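Long-range contacts in rusticyanin (Thiobacillus ferrooxidans, PDB 2CAL), which carries electrons from cytochrome c552 to the A-type oxidase in the periplasm, using a single bound copper ion of the blue copper type: residues G34-V39 against A69-V73; D3-A9 against K118-F124; H38-A42 against F53-D57. The protein carries 1 engineered substitution. One frame throughout, in Å; residues are numbered along the deposited sequence.

Contact 1. Residues G34-V39 against A69-V73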
loop_
_atom_site.group_PDB
_atom_site.type_symbol
_atom_site.label_atom_id
_atom_site.label_comp_id
_atom_site.label_asym_id
_atom_site.label_seq_id
_atom_site.Cartn_x
_atom_site.Cartn_y
_atom_site.Cartn_z
ATOM N N GLY A 34 14.679 9.319 7.673
ATOM C CA GLY A 34 15.896 8.824 7.103
ATOM C C GLY A 34 16.051 9.028 5.605
ATOM O O GLY A 34 15.114 9.555 4.958
ATOM N N LYS A 35 17.173 8.606 5.049
ATOM C CA LYS A 35 17.470 8.774 3.634
ATOM C C LYS A 35 16.641 7.847 2.761
ATOM O O LYS A 35 16.155 8.299 1.720
ATOM C CB LYS A 35 18.960 8.525 3.355
ATOM C CG LYS A 35 19.805 9.606 4.006
ATOM C CD LYS A 35 21.309 9.422 3.877
ATOM C CE LYS A 35 21.961 10.651 3.241
ATOM N NZ LYS A 35 22.877 11.429 4.124
ATOM N N THR A 36 16.475 6.622 3.185
ATOM C CA THR A 36 15.584 5.649 2.571
ATOM C C THR A 36 14.627 5.186 3.662
ATOM O O THR A 36 15.057 4.815 4.764
ATOM C CB THR A 36 16.359 4.476 1.976
ATOM O OG1 THR A 36 17.291 4.968 0.992
ATOM C CG2 THR A 36 15.447 3.463 1.281
ATOM N N VAL A 37 13.327 5.187 3.378
ATOM C CA VAL A 37 12.287 4.710 4.295
ATOM C C VAL A 37 11.633 3.461 3.688
ATOM O O VAL A 37 11.631 3.295 2.461
ATOM C CB VAL A 37 11.298 5.803 4.644
ATOM C CG1 VAL A 37 12.058 7.047 5.131
ATOM C CG2 VAL A 37 10.402 6.171 3.441
ATOM N N HIS A 38 11.138 2.601 4.554
ATOM C CA HIS A 38 10.610 1.291 4.127
ATOM C C HIS A 38 9.176 1.158 4.573
ATOM O O HIS A 38 8.900 1.032 5.763
ATOM C CB HIS A 38 11.511 0.192 4.701
ATOM C CG HIS A 38 12.965 0.465 4.395
ATOM N ND1 HIS A 38 13.644 -0.108 3.320
ATOM C CD2 HIS A 38 13.898 1.212 5.012
ATOM C CE1 HIS A 38 14.911 0.318 3.283
ATOM N NE2 HIS A 38 15.076 1.137 4.327
ATOM N N VAL A 39 8.257 1.268 3.616
ATOM C CA VAL A 39 6.819 1.159 3.821
ATOM C C VAL A 39 6.406 -0.284 3.494
ATOM O O VAL A 39 6.659 -0.717 2.358
ATOM C CB VAL A 39 6.076 2.131 2.913
ATOM C CG1 VAL A 39 4.562 1.957 3.087
ATOM C CG2 VAL A 39 6.491 3.580 3.182
ATOM N N ALA A 69 13.334 11.865 0.577
ATOM C CA ALA A 69 13.620 10.478 0.915
ATOM C C ALA A 69 13.323 9.562 -0.264
ATOM O O ALA A 69 12.399 9.775 -1.066
ATOM C CB ALA A 69 12.773 10.026 2.096
ATOM N N THR A 70 14.121 8.500 -0.361
ATOM C CA THR A 70 13.773 7.342 -1.178
ATOM C C THR A 70 12.744 6.489 -0.440
ATOM O O THR A 70 12.953 6.191 0.720
ATOM C CB THR A 70 15.007 6.505 -1.488
ATOM O OG1 THR A 70 15.944 7.342 -2.200
ATOM C CG2 THR A 70 14.686 5.302 -2.353
ATOM N N VAL A 71 11.663 6.128 -1.105
ATOM C CA VAL A 71 10.584 5.374 -0.478
ATOM C C VAL A 71 10.605 3.971 -1.123
ATOM O O VAL A 71 10.341 3.824 -2.310
ATOM C CB VAL A 71 9.204 6.033 -0.620
ATOM C CG1 VAL A 71 8.151 5.232 0.181
ATOM C CG2 VAL A 71 9.208 7.488 -0.175
ATOM N N ASP A 72 10.924 2.960 -0.326
ATOM C CA ASP A 72 10.903 1.576 -0.799
ATOM C C ASP A 72 9.619 0.978 -0.259
ATOM O O ASP A 72 9.424 0.842 0.965
ATOM C CB ASP A 72 12.123 0.827 -0.282
ATOM C CG ASP A 72 13.408 1.207 -0.979
ATOM O OD1 ASP A 72 13.461 1.882 -2.041
ATOM O OD2 ASP A 72 14.459 0.792 -0.432
ATOM N N VAL A 73 8.714 0.677 -1.177
ATOM C CA VAL A 73 7.397 0.120 -0.838
ATOM C C VAL A 73 7.431 -1.405 -1.101
ATOM O O VAL A 73 7.799 -1.854 -2.181
ATOM C CB VAL A 73 6.269 0.750 -1.660
ATOM C CG1 VAL A 73 4.918 0.186 -1.227
ATOM C CG2 VAL A 73 6.286 2.265 -1.473
#
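Two neighbouring parallel strands meet here, 36-39 and 70-73, their axes 4.7 Å apart at closest approach and 24° from exact alignment. Ala69 leads in: its CB points toward the other segment, 3.7 Å from Gly34 O and 4.3 Å from Val37 CG1, while its CA makes a CA-H...O contact of 3.4 Å with Lys35 O. The backbone angles of Gly34 (108/179) would jam a CB against the preceding carbonyl, so that position calls for glycine. Thr70 bonds through both N and O to the residues flanking its partner Thr36, the parallel pattern: Thr70 N donates to Lys35 O (2.9 Å) and Thr70 O accepts from Val37 N (2.9 Å). Val71 pairs with Val37 and turns to the apolar face, where Val71 CG2 lies 4.0 Å from Val37 CG2 and Val71 CG1 3.8 Å from Val39 CG2. Asp72 repeats the pattern of Thr70, its N bonding Val37 O and its O accepting from Val39 N, each at 2.9 Å. On the more exposed face, Asp72 OD2 sits 3.3 Å from Thr36 CG2 and 3.8 Å from His38 CE1, whereas OD1 is hydrogen-bonded to Thr125. Val73 closes the segment with a CA-H...O contact to Val39 O (3.4 Å). This is the parallel pair of a cupredoxin beta-sandwich sheet. Strand 119-126 flanks 70-73 on its other edge, bonding Val71 and Val73 through Trp126 and Phe124, while the valine face packs on Leu63 and Ile65 of strand 62-65 in the second sheet.

Contact 2. Residues D3-A9 against K118-F124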
loop_
_atom_site.group_PDB
_atom_site.type_symbol
_atom_site.label_atom_id
_atom_site.label_comp_id
_atom_site.label_asym_id
_atom_site.label_seq_id
_atom_site.Cartn_x
_atom_site.Cartn_y
_atom_site.Cartn_z
ATOM N N ASP A 3 4.475 -1.701 -11.809
ATOM C CA ASP A 3 5.181 -2.879 -11.347
ATOM C C ASP A 3 4.215 -4.058 -11.415
ATOM O O ASP A 3 3.186 -4.101 -10.710
ATOM C CB ASP A 3 5.666 -2.652 -9.914
ATOM C CG ASP A 3 6.223 -3.894 -9.228
ATOM O OD1 ASP A 3 6.521 -4.894 -9.910
ATOM O OD2 ASP A 3 6.383 -3.770 -7.977
ATOM N N THR A 4 4.584 -5.047 -12.232
ATOM C CA THR A 4 3.729 -6.209 -12.442
ATOM C C THR A 4 4.567 -7.467 -12.253
ATOM O O THR A 4 4.225 -8.538 -12.761
ATOM C CB THR A 4 3.110 -6.249 -13.848
ATOM O OG1 THR A 4 4.177 -6.190 -14.812
ATOM C CG2 THR A 4 2.162 -5.076 -14.069
ATOM N N THR A 5 5.644 -7.386 -11.496
ATOM C CA THR A 5 6.452 -8.547 -11.148
ATOM C C THR A 5 6.305 -8.963 -9.691
ATOM O O THR A 5 6.476 -8.110 -8.824
ATOM C CB THR A 5 7.916 -8.200 -11.443
ATOM O OG1 THR A 5 8.028 -7.841 -12.833
ATOM C CG2 THR A 5 8.774 -9.451 -11.295
ATOM N N TRP A 6 6.004 -10.207 -9.454
ATOM C CA TRP A 6 5.557 -10.663 -8.158
ATOM C C TRP A 6 6.353 -11.896 -7.719
ATOM O O TRP A 6 6.780 -12.711 -8.519
ATOM C CB TRP A 6 4.072 -11.030 -8.135
ATOM C CG TRP A 6 3.233 -9.837 -8.556
ATOM C CD1 TRP A 6 2.958 -9.507 -9.862
ATOM C CD2 TRP A 6 2.618 -8.856 -7.733
ATOM N NE1 TRP A 6 2.191 -8.363 -9.871
ATOM C CE2 TRP A 6 1.951 -7.938 -8.589
ATOM C CE3 TRP A 6 2.529 -8.672 -6.345
ATOM C CZ2 TRP A 6 1.241 -6.851 -8.091
ATOM C CZ3 TRP A 6 1.807 -7.567 -5.840
ATOM C CH2 TRP A 6 1.163 -6.681 -6.749
ATOM N N LYS A 7 6.531 -12.026 -6.407
ATOM C CA LYS A 7 7.117 -13.182 -5.753
ATOM C C LYS A 7 6.057 -13.775 -4.813
ATOM O O LYS A 7 5.011 -13.173 -4.558
ATOM C CB LYS A 7 8.404 -12.789 -5.045
ATOM C CG LYS A 7 9.556 -12.363 -5.892
ATOM C CD LYS A 7 10.821 -12.036 -5.096
ATOM C CE LYS A 7 11.163 -10.569 -5.251
ATOM N NZ LYS A 7 12.595 -10.242 -4.977
ATOM N N GLU A 8 6.307 -14.981 -4.293
ATOM C CA GLU A 8 5.339 -15.603 -3.382
ATOM C C GLU A 8 5.938 -15.823 -2.001
ATOM O O GLU A 8 7.124 -16.157 -1.923
ATOM C CB GLU A 8 4.848 -16.948 -3.969
ATOM C CG GLU A 8 4.034 -16.678 -5.254
ATOM C CD GLU A 8 2.609 -16.178 -5.091
ATOM O OE1 GLU A 8 2.011 -16.376 -3.995
ATOM O OE2 GLU A 8 2.005 -15.583 -6.044
ATOM N N ALA A 9 5.179 -15.635 -0.952
ATOM C CA ALA A 9 5.626 -15.711 0.420
ATOM C C ALA A 9 4.710 -16.614 1.221
ATOM O O ALA A 9 3.504 -16.565 1.086
ATOM C CB ALA A 9 5.646 -14.344 1.079
ATOM N N LYS A 118 0.296 -19.627 -0.087
ATOM C CA LYS A 118 1.227 -18.503 -0.223
ATOM C C LYS A 118 0.503 -17.235 -0.705
ATOM O O LYS A 118 -0.686 -17.273 -1.091
ATOM C CB LYS A 118 2.370 -18.900 -1.155
ATOM C CG LYS A 118 3.223 -19.950 -0.375
ATOM C CD LYS A 118 4.362 -20.362 -1.281
ATOM C CE LYS A 118 3.818 -21.109 -2.518
ATOM N NZ LYS A 118 5.033 -21.819 -3.089
ATOM N N PHE A 119 1.223 -16.133 -0.648
ATOM C CA PHE A 119 0.732 -14.792 -0.879
ATOM C C PHE A 119 1.668 -14.075 -1.824
ATOM O O PHE A 119 2.892 -14.112 -1.634
ATOM C CB PHE A 119 0.605 -14.033 0.455
ATOM C CG PHE A 119 -0.287 -14.746 1.449
ATOM C CD1 PHE A 119 0.310 -15.595 2.381
ATOM C CD2 PHE A 119 -1.662 -14.628 1.389
ATOM C CE1 PHE A 119 -0.516 -16.305 3.241
ATOM C CE2 PHE A 119 -2.461 -15.301 2.285
ATOM C CZ PHE A 119 -1.877 -16.144 3.223
ATOM N N GLY A 120 1.115 -13.393 -2.801
ATOM C CA GLY A 120 1.952 -12.598 -3.707
ATOM C C GLY A 120 2.358 -11.270 -3.089
ATOM O O GLY A 120 1.625 -10.614 -2.346
ATOM N N TYR A 121 3.593 -10.854 -3.437
ATOM C CA TYR A 121 4.089 -9.551 -2.983
ATOM C C TYR A 121 5.066 -9.036 -4.051
ATOM O O TYR A 121 5.595 -9.739 -4.906
ATOM C CB TYR A 121 4.728 -9.636 -1.596
ATOM C CG TYR A 121 6.093 -10.280 -1.608
ATOM C CD1 TYR A 121 6.254 -11.661 -1.613
ATOM C CD2 TYR A 121 7.233 -9.492 -1.605
ATOM C CE1 TYR A 121 7.520 -12.237 -1.613
ATOM C CE2 TYR A 121 8.485 -10.073 -1.610
ATOM C CZ TYR A 121 8.639 -11.436 -1.620
ATOM O OH TYR A 121 9.929 -11.928 -1.625
ATOM N N THR A 122 5.318 -7.724 -3.925
ATOM C CA THR A 122 6.257 -7.017 -4.805
ATOM C C THR A 122 6.880 -5.837 -4.084
ATOM O O THR A 122 6.412 -5.408 -3.022
ATOM C CB THR A 122 5.536 -6.577 -6.090
ATOM O OG1 THR A 122 6.537 -6.184 -7.066
ATOM C CG2 THR A 122 4.590 -5.436 -5.908
ATOM N N ASP A 123 7.968 -5.371 -4.664
ATOM C CA ASP A 123 8.700 -4.210 -4.167
ATOM C C ASP A 123 8.839 -3.191 -5.294
ATOM O O ASP A 123 9.173 -3.565 -6.412
ATOM C CB ASP A 123 10.068 -4.634 -3.669
ATOM C CG ASP A 123 10.038 -5.254 -2.295
ATOM O OD1 ASP A 123 10.101 -4.465 -1.305
ATOM O OD2 ASP A 123 9.970 -6.488 -2.267
ATOM N N PHE A 124 8.663 -1.929 -4.959
ATOM C CA PHE A 124 9.000 -0.857 -5.929
ATOM C C PHE A 124 9.620 0.332 -5.156
ATOM O O PHE A 124 9.407 0.446 -3.949
ATOM C CB PHE A 124 7.811 -0.454 -6.761
ATOM C CG PHE A 124 6.667 0.205 -6.057
ATOM C CD1 PHE A 124 6.636 1.563 -5.836
ATOM C CD2 PHE A 124 5.582 -0.534 -5.597
ATOM C CE1 PHE A 124 5.563 2.148 -5.174
ATOM C CE2 PHE A 124 4.529 0.057 -4.937
ATOM C CZ PHE A 124 4.492 1.411 -4.703
#
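The N-terminal segment adds an outermost antiparallel strand, 7-9, to one sheet of the cupredoxin sandwich, and the chain before it continues beside strand 119-126. Two hydrogen-bonded pairs define the register: Lys7 N to Tyr121 O and Tyr121 N to Lys7 O, both 2.9 Å, then Ala9 N to Phe119 O (2.8 Å) and Phe119 N to Ala9 O (2.9 Å). Between them Glu8 faces Gly120 as a non-hydrogen-bonded pair, CA to CA 4.5 Å. Tyr121 lies along the edge strand, with CD1 3.8 Å from Ala9 CB and OH 3.6 Å from Lys7 CD; helix 11-18 packs on Ala9 and Tyr121 through Met17. Elsewhere, Thr122 CG2 makes a CH-pi contact over one face of Trp6, 3.8 Å from the centroid of its six-membered ring; the Trp6 side chain is about 11 Å from the copper ion. Where strand pairing ends, Thr122 OG1 lies 2.6 Å from both Asp3 OD2 and Thr5 O, and Asp3 OD1 accepts from Thr5 N (3.1 Å), an Asx turn. Past the paired strand, then, the join is polar: the Thr122 hydroxyl lies between the Asp3 carboxylate and the Thr5 carbonyl and ties the Asx turn to strand 119-126.

Contact 3. Residues H38-A42 against F53-D57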
loop_
_atom_site.group_PDB
_atom_site.type_symbol
_atom_site.label_atom_id
_atom_site.label_comp_id
_atom_site.label_asym_id
_atom_site.label_seq_id
_atom_site.Cartn_x
_atom_site.Cartn_y
_atom_site.Cartn_z
ATOM N N HIS A 38 11.138 2.601 4.554
ATOM C CA HIS A 38 10.610 1.291 4.127
ATOM C C HIS A 38 9.176 1.158 4.573
ATOM O O HIS A 38 8.900 1.032 5.763
ATOM C CB HIS A 38 11.511 0.192 4.701
ATOM C CG HIS A 38 12.965 0.465 4.395
ATOM N ND1 HIS A 38 13.644 -0.108 3.320
ATOM C CD2 HIS A 38 13.898 1.212 5.012
ATOM C CE1 HIS A 38 14.911 0.318 3.283
ATOM N NE2 HIS A 38 15.076 1.137 4.327
ATOM N N VAL A 39 8.257 1.268 3.616
ATOM C CA VAL A 39 6.819 1.159 3.821
ATOM C C VAL A 39 6.406 -0.284 3.494
ATOM O O VAL A 39 6.659 -0.717 2.358
ATOM C CB VAL A 39 6.076 2.131 2.913
ATOM C CG1 VAL A 39 4.562 1.957 3.087
ATOM C CG2 VAL A 39 6.491 3.580 3.182
ATOM N N VAL A 40 5.778 -0.955 4.447
ATOM C CA VAL A 40 5.291 -2.325 4.130
ATOM C C VAL A 40 3.790 -2.306 4.337
ATOM O O VAL A 40 3.269 -2.163 5.449
ATOM C CB VAL A 40 6.005 -3.408 4.954
ATOM C CG1 VAL A 40 5.510 -4.779 4.471
ATOM C CG2 VAL A 40 7.520 -3.296 4.823
ATOM N N ALA A 41 3.083 -2.459 3.205
ATOM C CA ALA A 41 1.637 -2.427 3.181
ATOM C C ALA A 41 1.041 -3.770 2.785
ATOM O O ALA A 41 1.628 -4.474 1.964
ATOM C CB ALA A 41 1.169 -1.395 2.133
ATOM N N ALA A 42 -0.099 -4.078 3.372
ATOM C CA ALA A 42 -0.819 -5.322 3.013
ATOM C C ALA A 42 -2.262 -5.015 2.761
ATOM O O ALA A 42 -2.875 -4.124 3.334
ATOM C CB ALA A 42 -0.750 -6.322 4.173
ATOM N N PHE A 53 -6.256 -1.278 3.439
ATOM C CA PHE A 53 -4.832 -1.526 3.539
ATOM C C PHE A 53 -4.376 -1.422 5.009
ATOM O O PHE A 53 -4.874 -0.517 5.704
ATOM C CB PHE A 53 -4.021 -0.479 2.754
ATOM C CG PHE A 53 -4.245 -0.467 1.254
ATOM C CD1 PHE A 53 -3.652 -1.432 0.453
ATOM C CD2 PHE A 53 -5.031 0.524 0.662
ATOM C CE1 PHE A 53 -3.795 -1.364 -0.941
ATOM C CE2 PHE A 53 -5.160 0.613 -0.707
ATOM C CZ PHE A 53 -4.537 -0.337 -1.501
ATOM N N GLU A 54 -3.447 -2.276 5.386
ATOM C CA GLU A 54 -2.804 -2.143 6.689
ATOM C C GLU A 54 -1.335 -1.773 6.451
ATOM O O GLU A 54 -0.627 -2.367 5.617
ATOM C CB GLU A 54 -2.922 -3.437 7.503
ATOM C CG GLU A 54 -4.283 -3.589 8.198
ATOM C CD GLU A 54 -5.436 -3.746 7.213
ATOM O OE1 GLU A 54 -5.490 -4.723 6.436
ATOM O OE2 GLU A 54 -6.291 -2.841 7.322
ATOM N N VAL A 55 -0.891 -0.828 7.263
ATOM C CA VAL A 55 0.506 -0.399 7.271
ATOM C C VAL A 55 0.874 -0.237 8.750
ATOM O O VAL A 55 0.209 0.506 9.468
ATOM C CB VAL A 55 0.755 0.931 6.517
ATOM C CG1 VAL A 55 2.231 1.339 6.593
ATOM C CG2 VAL A 55 0.339 0.815 5.066
ATOM N N HIS A 56 1.915 -0.940 9.163
ATOM C CA HIS A 56 2.390 -0.875 10.562
ATOM C C HIS A 56 1.246 -1.195 11.524
ATOM O O HIS A 56 1.064 -0.607 12.579
ATOM C CB HIS A 56 3.044 0.497 10.890
ATOM C CG HIS A 56 4.148 0.355 11.919
ATOM N ND1 HIS A 56 5.450 0.501 11.559
ATOM C CD2 HIS A 56 4.127 0.017 13.208
ATOM C CE1 HIS A 56 6.227 0.285 12.635
ATOM N NE2 HIS A 56 5.436 0.004 13.652
ATOM N N ASP A 57 0.401 -2.180 11.127
ATOM C CA ASP A 57 -0.702 -2.682 11.894
ATOM C C ASP A 57 -1.856 -1.702 12.070
ATOM O O ASP A 57 -2.732 -1.935 12.909
ATOM C CB ASP A 57 -0.264 -3.169 13.291
ATOM C CG ASP A 57 -1.049 -4.392 13.721
ATOM O OD1 ASP A 57 -1.410 -5.234 12.889
ATOM O OD2 ASP A 57 -1.263 -4.451 14.940
HETATM O O HOH W 1 3.494 -3.194 7.998
#
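Direct backbone hydrogen bonding is concentrated at one residue pair. Ala42 N donates to Glu54 O (2.9 Å, 161°) and Glu54 N to Ala42 O (2.8 Å, 166°), the reciprocal signature of an antiparallel hydrogen-bonded pair. CA-H...O contacts accompany it, Ala41 CA to Glu54 O and Phe53 CA to Ala42 O, each 3.3 Å. Farther along, the strands separate: Val40 O and His56 N are 4.1 Å apart and are bridged by a water that donates to Val40 O (2.8 Å) and accepts from His56 N (3.0 Å). Strands 36-43 and 53-55 form a beta hairpin in one sheet of the cupredoxin sandwich, next to the copper site: the Phe53 side chain is about 6 Å from the copper ion and about 4 Å from the side chains of its ligands Cys137 and Met147. Apolar contacts gather around Val55, with CG2 3.8 Å from Ala41 CB and CG1 4.3 Å from Val39 CG1; Leu63 also meets Val39 and Val55. Ring contacts extend from Phe53 to Phe86, edge-to-face. Among the polar side chains, buried Glu54 is satisfied outside the pair, by Ser52 and by Leu45 N, and His56 ND1 bonds Asp21.

How the contacts relate
From the N terminus, contact 2 opens first and closes last: residues 3-9 wait until 118-124 returns, more than a hundred residues later, and both other contacts are nested inside that long loop. Contacts 1 and 3 start from the same strand, 36-43, sharing His38 and Val39. Contact 3 closes first, as the hairpin to 53-57, and contact 1 closes later at 69-73, so contact 3 fits within its span. All three lie in one mixed sheet, in the order 7-9, 119-126, 70-77, 36-43, 53-55. Contacts 1 and 2 meet directly where Val73 N approaches Phe124 O (2.9 Å), a probable hydrogen bond, joining the N-terminal edge to the sheet's interior.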